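Long-range contacts in octaprenyl Pyrophosphate Synthase (Helicobacter pylori, PDB 3TC1), which probably catalyses the elongation of farnesyl pyrophosphate with isopentenyl pyrophosphate units to the C40 product octaprenyl pyrophosphate: residues Met1-Leu6 with Lys41-Leu47; Leu75-Val79 with Asn98-Val102; Pro228-Leu232 with Thr259-Phe263. The contacts are given in a common frame with arbitrary orientation. Residues are numbered along the deposited sequence.

Contact 1 (Met1-Leu6 with Lys41-Leu47); sequences MQEKQL and KLMLALL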
loop_
_atom_site.group_PDB
_atom_site.type_symbol
_atom_site.label_atom_id
_atom_site.label_comp_id
_atom_site.label_asym_id
_atom_site.label_seq_id
_atom_site.Cartn_x
_atom_site.Cartn_y
_atom_site.Cartn_z
ATOM N N MET B 1 25.123 -12.947 -1.605
ATOM C CA MET B 1 26.135 -12.542 -0.606
ATOM C C MET B 1 26.212 -13.559 0.538
ATOM O O MET B 1 26.737 -14.632 0.339
ATOM C CB MET B 1 25.861 -11.082 -0.148
ATOM C CG MET B 1 25.899 -10.853 1.327
ATOM S SD MET B 1 26.582 -9.256 1.760
ATOM C CE MET B 1 27.170 -9.697 3.321
ATOM N N GLN B 2 25.754 -13.343 1.745
ATOM C CA GLN B 2 26.011 -14.529 2.545
ATOM C C GLN B 2 24.785 -15.482 2.686
ATOM O O GLN B 2 23.751 -15.140 3.266
ATOM C CB GLN B 2 26.835 -14.088 3.792
ATOM C CG GLN B 2 26.170 -14.028 5.091
ATOM C CD GLN B 2 26.270 -15.356 5.823
ATOM O OE1 GLN B 2 25.529 -16.285 5.517
ATOM N NE2 GLN B 2 27.212 -15.471 6.752
ATOM N N GLU B 3 24.891 -16.646 2.007
ATOM C CA GLU B 3 23.744 -17.589 1.909
ATOM C C GLU B 3 23.034 -17.785 3.199
ATOM O O GLU B 3 21.829 -17.638 3.287
ATOM C CB GLU B 3 24.033 -19.012 1.306
ATOM C CG GLU B 3 22.657 -19.471 0.668
ATOM C CD GLU B 3 22.276 -20.951 0.594
ATOM O OE1 GLU B 3 22.744 -21.683 -0.320
ATOM O OE2 GLU B 3 21.459 -21.354 1.452
ATOM N N LYS B 4 23.762 -18.112 4.240
ATOM C CA LYS B 4 23.066 -18.338 5.506
ATOM C C LYS B 4 22.231 -17.169 6.017
ATOM O O LYS B 4 21.137 -17.370 6.544
ATOM C CB LYS B 4 24.050 -18.831 6.591
ATOM C CG LYS B 4 23.439 -18.879 7.956
ATOM C CD LYS B 4 24.286 -19.675 8.894
ATOM C CE LYS B 4 23.897 -19.419 10.351
ATOM N NZ LYS B 4 23.302 -20.635 10.984
ATOM N N GLN B 5 22.722 -15.948 5.856
ATOM C CA GLN B 5 21.958 -14.777 6.312
ATOM C C GLN B 5 20.760 -14.504 5.409
ATOM O O GLN B 5 19.688 -14.151 5.895
ATOM C CB GLN B 5 22.840 -13.510 6.386
ATOM C CG GLN B 5 23.982 -13.607 7.371
ATOM C CD GLN B 5 24.912 -12.419 7.294
ATOM O OE1 GLN B 5 25.147 -11.876 6.218
ATOM N NE2 GLN B 5 25.462 -12.020 8.430
ATOM N N LEU B 6 20.934 -14.669 4.103
ATOM C CA LEU B 6 19.837 -14.443 3.166
ATOM C C LEU B 6 18.747 -15.479 3.412
ATOM O O LEU B 6 17.553 -15.200 3.277
ATOM C CB LEU B 6 20.342 -14.550 1.727
ATOM C CG LEU B 6 21.288 -13.438 1.270
ATOM C CD1 LEU B 6 21.785 -13.731 -0.130
ATOM C CD2 LEU B 6 20.570 -12.105 1.304
ATOM N N LYS B 41 21.794 -8.018 0.413
ATOM C CA LYS B 41 23.218 -8.271 0.185
ATOM C C LYS B 41 24.017 -7.000 0.435
ATOM O O LYS B 41 25.085 -7.030 1.050
ATOM C CB LYS B 41 23.464 -8.758 -1.249
ATOM C CG LYS B 41 22.893 -10.134 -1.571
ATOM C CD LYS B 41 23.109 -10.456 -3.044
ATOM C CE LYS B 41 22.637 -11.852 -3.408
ATOM N NZ LYS B 41 22.922 -12.154 -4.846
ATOM N N LEU B 42 23.493 -5.882 -0.047
ATOM C CA LEU B 42 24.143 -4.594 0.143
ATOM C C LEU B 42 24.194 -4.215 1.619
ATOM O O LEU B 42 25.233 -3.780 2.122
ATOM C CB LEU B 42 23.396 -3.513 -0.634
ATOM C CG LEU B 42 23.581 -3.572 -2.147
ATOM C CD1 LEU B 42 22.661 -2.574 -2.829
ATOM C CD2 LEU B 42 25.038 -3.275 -2.471
ATOM N N MET B 43 23.067 -4.379 2.306
ATOM C CA MET B 43 22.965 -4.051 3.722
ATOM C C MET B 43 23.771 -4.993 4.612
ATOM O O MET B 43 24.443 -4.548 5.540
ATOM C CB MET B 43 21.495 -4.075 4.158
ATOM C CG MET B 43 20.624 -3.050 3.448
ATOM S SD MET B 43 18.871 -3.414 3.644
ATOM C CE MET B 43 18.571 -2.669 5.230
ATOM N N LEU B 44 23.698 -6.293 4.337
ATOM C CA LEU B 44 24.427 -7.276 5.136
ATOM C C LEU B 44 25.931 -7.028 5.095
ATOM O O LEU B 44 26.652 -7.407 6.016
ATOM C CB LEU B 44 24.138 -8.694 4.637
ATOM C CG LEU B 44 22.740 -9.268 4.880
ATOM C CD1 LEU B 44 22.577 -10.558 4.098
ATOM C CD2 LEU B 44 22.536 -9.512 6.359
ATOM N N ALA B 45 26.393 -6.384 4.027
ATOM C CA ALA B 45 27.811 -6.094 3.839
ATOM C C ALA B 45 28.387 -5.135 4.872
ATOM O O ALA B 45 29.609 -4.999 4.980
ATOM C CB ALA B 45 28.048 -5.538 2.435
ATOM N N LEU B 46 27.516 -4.463 5.620
ATOM C CA LEU B 46 27.969 -3.523 6.638
ATOM C C LEU B 46 28.236 -4.198 7.977
ATOM O O LEU B 46 28.856 -3.607 8.861
ATOM C CB LEU B 46 26.949 -2.392 6.823
ATOM C CG LEU B 46 27.004 -1.275 5.773
ATOM C CD1 LEU B 46 26.677 -1.840 4.398
ATOM C CD2 LEU B 46 26.025 -0.171 6.142
ATOM N N LEU B 47 27.763 -5.431 8.128
ATOM C CA LEU B 47 27.956 -6.172 9.368
ATOM C C LEU B 47 29.430 -6.467 9.634
ATOM O O LEU B 47 30.213 -6.656 8.700
ATOM C CB LEU B 47 27.174 -7.486 9.325
ATOM C CG LEU B 47 25.649 -7.381 9.420
ATOM C CD1 LEU B 47 25.017 -8.732 9.102
ATOM C CD2 LEU B 47 25.257 -6.913 10.816
#

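Contact 2 (Leu75-Val79 with Asn98-Val102); sequences LHDDV and NFNAV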
loop_
_atom_site.group_PDB
_atom_site.type_symbol
_atom_site.label_atom_id
_atom_site.label_comp_id
_atom_site.label_asym_id
_atom_site.label_seq_id
_atom_site.Cartn_x
_atom_site.Cartn_y
_atom_site.Cartn_z
ATOM N N LEU B 75 4.534 -5.852 -6.417
ATOM C CA LEU B 75 3.166 -6.348 -6.524
ATOM C C LEU B 75 2.257 -5.269 -7.093
ATOM O O LEU B 75 1.440 -5.542 -7.968
ATOM C CB LEU B 75 2.641 -6.788 -5.157
ATOM C CG LEU B 75 3.201 -8.084 -4.562
ATOM C CD1 LEU B 75 2.651 -8.257 -3.148
ATOM C CD2 LEU B 75 2.824 -9.282 -5.434
ATOM N N HIS B 76 2.393 -4.043 -6.599
ATOM C CA HIS B 76 1.563 -2.955 -7.099
ATOM C C HIS B 76 1.980 -2.540 -8.502
ATOM O O HIS B 76 1.135 -2.188 -9.321
ATOM C CB HIS B 76 1.608 -1.748 -6.150
ATOM C CG HIS B 76 0.783 -1.931 -4.911
ATOM N ND1 HIS B 76 0.631 -0.946 -3.959
ATOM C CD2 HIS B 76 0.074 -2.995 -4.466
ATOM C CE1 HIS B 76 -0.131 -1.397 -2.979
ATOM N NE2 HIS B 76 -0.481 -2.637 -3.261
ATOM N N ASP B 77 3.280 -2.587 -8.780
ATOM C CA ASP B 77 3.771 -2.220 -10.104
ATOM C C ASP B 77 3.237 -3.185 -11.160
ATOM O O ASP B 77 2.926 -2.774 -12.273
ATOM C CB ASP B 77 5.303 -2.210 -10.140
ATOM C CG ASP B 77 5.902 -1.083 -9.316
ATOM O OD1 ASP B 77 5.418 0.066 -9.428
ATOM O OD2 ASP B 77 6.867 -1.341 -8.565
ATOM N N ASP B 78 3.128 -4.464 -10.817
ATOM C CA ASP B 78 2.621 -5.446 -11.772
ATOM C C ASP B 78 1.156 -5.189 -12.103
ATOM O O ASP B 78 0.713 -5.443 -13.220
ATOM C CB ASP B 78 2.793 -6.872 -11.238
ATOM C CG ASP B 78 4.230 -7.344 -11.310
ATOM O OD1 ASP B 78 4.991 -6.782 -12.122
ATOM O OD2 ASP B 78 4.597 -8.282 -10.569
ATOM N N VAL B 79 0.408 -4.682 -11.132
ATOM C CA VAL B 79 -1.001 -4.371 -11.338
ATOM C C VAL B 79 -1.124 -3.183 -12.288
ATOM O O VAL B 79 -1.839 -3.238 -13.291
ATOM C CB VAL B 79 -1.690 -3.998 -10.006
ATOM C CG1 VAL B 79 -3.127 -3.557 -10.260
ATOM C CG2 VAL B 79 -1.655 -5.186 -9.059
ATOM N N ASN B 98 -6.378 -8.263 -9.863
ATOM C CA ASN B 98 -5.759 -7.014 -9.432
ATOM C C ASN B 98 -6.020 -6.691 -7.971
ATOM O O ASN B 98 -5.108 -6.306 -7.241
ATOM C CB ASN B 98 -6.252 -5.843 -10.282
ATOM C CG ASN B 98 -5.737 -5.900 -11.700
ATOM O OD1 ASN B 98 -4.595 -6.298 -11.943
ATOM N ND2 ASN B 98 -6.570 -5.484 -12.650
ATOM N N PHE B 99 -7.270 -6.841 -7.552
ATOM C CA PHE B 99 -7.648 -6.541 -6.180
ATOM C C PHE B 99 -6.784 -7.267 -5.155
ATOM O O PHE B 99 -6.310 -6.654 -4.199
ATOM C CB PHE B 99 -9.111 -6.899 -5.932
ATOM C CG PHE B 99 -9.646 -6.368 -4.634
ATOM C CD1 PHE B 99 -9.955 -5.022 -4.498
ATOM C CD2 PHE B 99 -9.828 -7.208 -3.543
ATOM C CE1 PHE B 99 -10.441 -4.517 -3.299
ATOM C CE2 PHE B 99 -10.313 -6.714 -2.336
ATOM C CZ PHE B 99 -10.621 -5.366 -2.214
ATOM N N ASN B 100 -6.592 -8.572 -5.341
ATOM C CA ASN B 100 -5.783 -9.345 -4.405
ATOM C C ASN B 100 -4.316 -8.934 -4.442
ATOM O O ASN B 100 -3.671 -8.840 -3.396
ATOM C CB ASN B 100 -5.914 -10.849 -4.677
ATOM C CG ASN B 100 -7.174 -11.448 -4.065
ATOM O OD1 ASN B 100 -7.479 -11.224 -2.890
ATOM N ND2 ASN B 100 -7.903 -12.225 -4.858
ATOM N N ALA B 101 -3.790 -8.684 -5.638
ATOM C CA ALA B 101 -2.399 -8.270 -5.779
ATOM C C ALA B 101 -2.198 -6.939 -5.060
ATOM O O ALA B 101 -1.170 -6.718 -4.425
ATOM C CB ALA B 101 -2.030 -8.134 -7.251
ATOM N N VAL B 102 -3.191 -6.060 -5.155
ATOM C CA VAL B 102 -3.117 -4.755 -4.505
ATOM C C VAL B 102 -3.183 -4.911 -2.988
ATOM O O VAL B 102 -2.355 -4.353 -2.270
ATOM C CB VAL B 102 -4.264 -3.816 -4.960
ATOM C CG1 VAL B 102 -4.201 -2.502 -4.192
ATOM C CG2 VAL B 102 -4.150 -3.543 -6.447
HETATM O O HOH W 1 -3.392 -5.340 -14.020
#

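Contact 3 (Pro228-Leu232 with Thr259-Phe263); sequences PYLLL and TKEKF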
loop_
_atom_site.group_PDB
_atom_site.type_symbol
_atom_site.label_atom_id
_atom_site.label_comp_id
_atom_site.label_asym_id
_atom_site.label_seq_id
_atom_site.Cartn_x
_atom_site.Cartn_y
_atom_site.Cartn_z
ATOM N N PRO B 228 18.719 5.168 -22.939
ATOM C CA PRO B 228 19.145 4.878 -24.311
ATOM C C PRO B 228 18.321 5.649 -25.346
ATOM O O PRO B 228 18.864 6.202 -26.297
ATOM C CB PRO B 228 18.933 3.370 -24.424
ATOM C CG PRO B 228 19.191 2.894 -23.026
ATOM C CD PRO B 228 18.472 3.926 -22.189
ATOM N N TYR B 229 17.005 5.678 -25.151
ATOM C CA TYR B 229 16.102 6.366 -26.074
ATOM C C TYR B 229 16.275 7.875 -26.010
ATOM O O TYR B 229 16.169 8.564 -27.025
ATOM C CB TYR B 229 14.653 5.973 -25.759
ATOM C CG TYR B 229 14.367 4.521 -26.079
ATOM C CD1 TYR B 229 14.002 4.128 -27.371
ATOM C CD2 TYR B 229 14.511 3.532 -25.105
ATOM C CE1 TYR B 229 13.787 2.785 -27.683
ATOM C CE2 TYR B 229 14.300 2.182 -25.410
ATOM C CZ TYR B 229 13.938 1.819 -26.698
ATOM O OH TYR B 229 13.716 0.493 -26.995
ATOM N N LEU B 230 16.538 8.389 -24.812
ATOM C CA LEU B 230 16.751 9.818 -24.629
ATOM C C LEU B 230 18.034 10.253 -25.344
ATOM O O LEU B 230 18.043 11.238 -26.082
ATOM C CB LEU B 230 16.846 10.140 -23.133
ATOM C CG LEU B 230 15.507 9.987 -22.401
ATOM C CD1 LEU B 230 15.723 9.835 -20.904
ATOM C CD2 LEU B 230 14.638 11.207 -22.728
ATOM N N LEU B 231 19.115 9.514 -25.118
ATOM C CA LEU B 231 20.396 9.834 -25.748
ATOM C C LEU B 231 20.309 9.675 -27.267
ATOM O O LEU B 231 20.877 10.470 -28.017
ATOM C CB LEU B 231 21.502 8.937 -25.180
ATOM C CG LEU B 231 21.820 9.129 -23.690
ATOM C CD1 LEU B 231 22.895 8.147 -23.256
ATOM C CD2 LEU B 231 22.282 10.564 -23.447
ATOM N N LEU B 232 19.596 8.648 -27.720
ATOM C CA LEU B 232 19.428 8.421 -29.156
ATOM C C LEU B 232 18.665 9.579 -29.787
ATOM O O LEU B 232 19.076 10.127 -30.806
ATOM C CB LEU B 232 18.658 7.117 -29.419
ATOM C CG LEU B 232 18.369 6.852 -30.908
ATOM C CD1 LEU B 232 19.693 6.689 -31.666
ATOM C CD2 LEU B 232 17.512 5.604 -31.066
ATOM N N THR B 259 15.548 -0.067 -34.011
ATOM C CA THR B 259 16.074 0.581 -32.814
ATOM C C THR B 259 17.500 0.131 -32.497
ATOM O O THR B 259 18.343 0.939 -32.089
ATOM C CB THR B 259 15.177 0.276 -31.587
ATOM O OG1 THR B 259 13.842 0.726 -31.850
ATOM C CG2 THR B 259 15.699 0.978 -30.359
ATOM N N LYS B 260 17.780 -1.156 -32.666
ATOM C CA LYS B 260 19.126 -1.644 -32.389
ATOM C C LYS B 260 20.149 -1.047 -33.350
ATOM O O LYS B 260 21.282 -0.754 -32.960
ATOM C CB LYS B 260 19.171 -3.173 -32.451
ATOM C CG LYS B 260 18.453 -3.834 -31.288
ATOM C CD LYS B 260 18.785 -5.313 -31.166
ATOM C CE LYS B 260 18.243 -6.113 -32.329
ATOM N NZ LYS B 260 18.446 -7.578 -32.119
ATOM N N GLU B 261 19.752 -0.867 -34.605
ATOM C CA GLU B 261 20.650 -0.288 -35.602
ATOM C C GLU B 261 20.946 1.165 -35.265
ATOM O O GLU B 261 22.076 1.622 -35.420
ATOM C CB GLU B 261 20.033 -0.355 -37.000
ATOM C CG GLU B 261 19.713 -1.757 -37.475
ATOM C CD GLU B 261 19.251 -1.781 -38.915
ATOM O OE1 GLU B 261 18.655 -0.783 -39.371
ATOM O OE2 GLU B 261 19.476 -2.805 -39.592
ATOM N N LYS B 262 19.928 1.884 -34.800
ATOM C CA LYS B 262 20.090 3.288 -34.451
ATOM C C LYS B 262 20.977 3.476 -33.223
ATOM O O LYS B 262 21.770 4.414 -33.178
ATOM C CB LYS B 262 18.722 3.945 -34.249
ATOM C CG LYS B 262 17.952 4.157 -35.559
ATOM C CD LYS B 262 18.718 5.092 -36.499
ATOM C CE LYS B 262 18.282 4.918 -37.947
ATOM N NZ LYS B 262 19.087 5.754 -38.884
ATOM N N PHE B 263 20.855 2.593 -32.233
ATOM C CA PHE B 263 21.703 2.693 -31.045
ATOM C C PHE B 263 23.158 2.499 -31.484
ATOM O O PHE B 263 24.052 3.204 -31.030
ATOM C CB PHE B 263 21.357 1.613 -30.012
ATOM C CG PHE B 263 20.051 1.844 -29.285
ATOM C CD1 PHE B 263 19.607 3.133 -29.001
ATOM C CD2 PHE B 263 19.300 0.762 -28.829
ATOM C CE1 PHE B 263 18.427 3.344 -28.268
ATOM C CE2 PHE B 263 18.117 0.961 -28.093
ATOM C CZ PHE B 263 17.684 2.253 -27.813
HETATM O O HOH W 2 12.563 -0.148 -29.404
#

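Contact 1 (Met1-Leu6 with Lys41-Leu47)
The first residues of the chain lie against helix 38-44 and the turn after it, mainly through the side chains of Met-1, Gln-5 and Leu-6. Met-1 comes closest at the backbone level, its CA 5.2 Å from that of Lys-41, and it supplies the largest share of the covered surface. Its chi1 (133°) and chi2 (144°) lie between the usual wells, so the exact path of this chain-end residue deserves some caution. With chi3 trans, the thioether lies along the Lys-41 to Ala-45 turn: Met-1 CE is 3.5 Å from Leu-44 CB, and Met-1 SD is 4.1 Å from Ala-45 CB. Lys-41 is stretched out (mttt), which brings its NZ within 4.0 Å of Met-1 N, an approach of like charges rather than a bond. One turn further on, Leu-6 and Leu-44, both mt rotamers, touch tip to tip, with Leu-6 CD2 3.8 Å from Leu-44 CD1; Leu-6 CD1 also lies 3.9 Å from Lys-41 CE. The m,t chain of Gln-5 extends toward the leucines. Its amide lies against them without a hydrogen bond across the segments, OE1 3.5 Å from Leu-44 CD2 and NE2 3.4 Å from Leu-47 CD1. Gln-2 turns back instead and N-caps helix 3-18, its OE1 accepting from Gln-5 N at 2.8 Å. Leu-44 to Leu-47 form a type I beta turn, and Ile-294 of helix 293-301 also meets Met-1 and Ala-45. Here the chain start and the first turn of helix 3-18 pack on helix 38-44 in the all-alpha fold of the polyprenyl synthetases.

Contact 2 (Leu75-Val79 with Asn98-Val102)
Helix 53-80 carries Asp-77 and Asp-78, which open the aspartate-rich DDxxD motif of trans-prenyltransferases. This contact lies on another side of that helix, where it runs nearly antiparallel (155°) to helix 92-116 with local axes 8.9 Å apart. The second segment starts with Asn-98, whose OD1 approaches Val-79 CG1 at 3.5 Å and accepts a hydrogen bond from a water at 2.6 Å; the same water donates to Val-79 O at 2.7 Å, tying the helices together here. Phe-99 and Asn-100 point away from helix 53-80 and pack on Glu-138 and Phe-143 of the second subunit. Ala-101 comes round to the interface again: its small side chain lets the helices come close, with Val-79 CG2 3.5 Å from Ala-101 CB, and Leu-75 CB lies 3.9 Å from Ala-101 O. At Val-102, CG2 sits 3.9 Å from Val-79 CG1, so Val-79 is gripped by all three contacting residues. The dimer continues here: His-76 ND1 bonds to Asp-106 of the second subunit and the His-76 rings of both subunits meet about perpendicular. Across the helix pair, His-76 NE2 donates to Val-102 O at 2.7 Å, with an N-H...O angle of 158°.

Contact 3 (Pro228-Leu232 with Thr259-Phe263)
The ring of Phe-263 is the bump here, and the hollow that takes it is formed by Pro-228, Tyr-229 and Leu-232 on helix 227-233. Phe-263 CZ lies 3.8 Å from Pro-228 CB, and Phe-263 CE1 is 3.7 Å from Leu-232 CD2. The third wall is aromatic: Phe-263 turns its edge to the face of Tyr-229 in a T-shaped stack, with centroids 5.3 Å apart and planes at 72°. Ile-205, at the end of helix 182-205, touches Pro-228, Tyr-229 and Phe-263 alike. In this all-helical prenyltransferase fold the pair joins two short helices toward one end of the subunit, crossing at 61° with the local axes 10.9 Å apart, and the Pro-228 side chain is about 10 Å from a bound magnesium ion. Leu-232, in a tp rotamer, fits in turn against the neighbouring helix, its CD1 3.4 Å from Lys-262 O and its CD2 3.8 Å from Lys-262 CB; the Lys-262 amine leads off to Asp-240 and Gln-265. Beyond the aromatic pair, Thr-259 CG2 approaches Tyr-229 CE1 at 3.8 Å. A water bridges the two side chains, 2.7 Å from Tyr-229 OH and donating to Thr-259 OG1 at 2.9 Å, while OG1 also bonds to Ile-255 O in its own helix.

Overall arrangement
Along the chain the three contacts come in series, each closing before the next opens, and none touches another. Centre to centre, contacts 1 and 2 are about 29 Å apart and contacts 2 and 3 about 32 Å; contacts 1 and 3 are about 37 Å apart, on opposite sides of the chain's centre. Helix 38-44 of contact 1 is followed directly by helix 53-80, which enters contact 2 near its C-terminal end and also touches Met-43, Leu-44 and Leu-47. Contact 2 alone among them reaches the second subunit. They hold three separate parts of one helical fold: the N-terminal start, the subunit interface, and the short helices where Pro-228 lies about 10 Å from the magnesium ion.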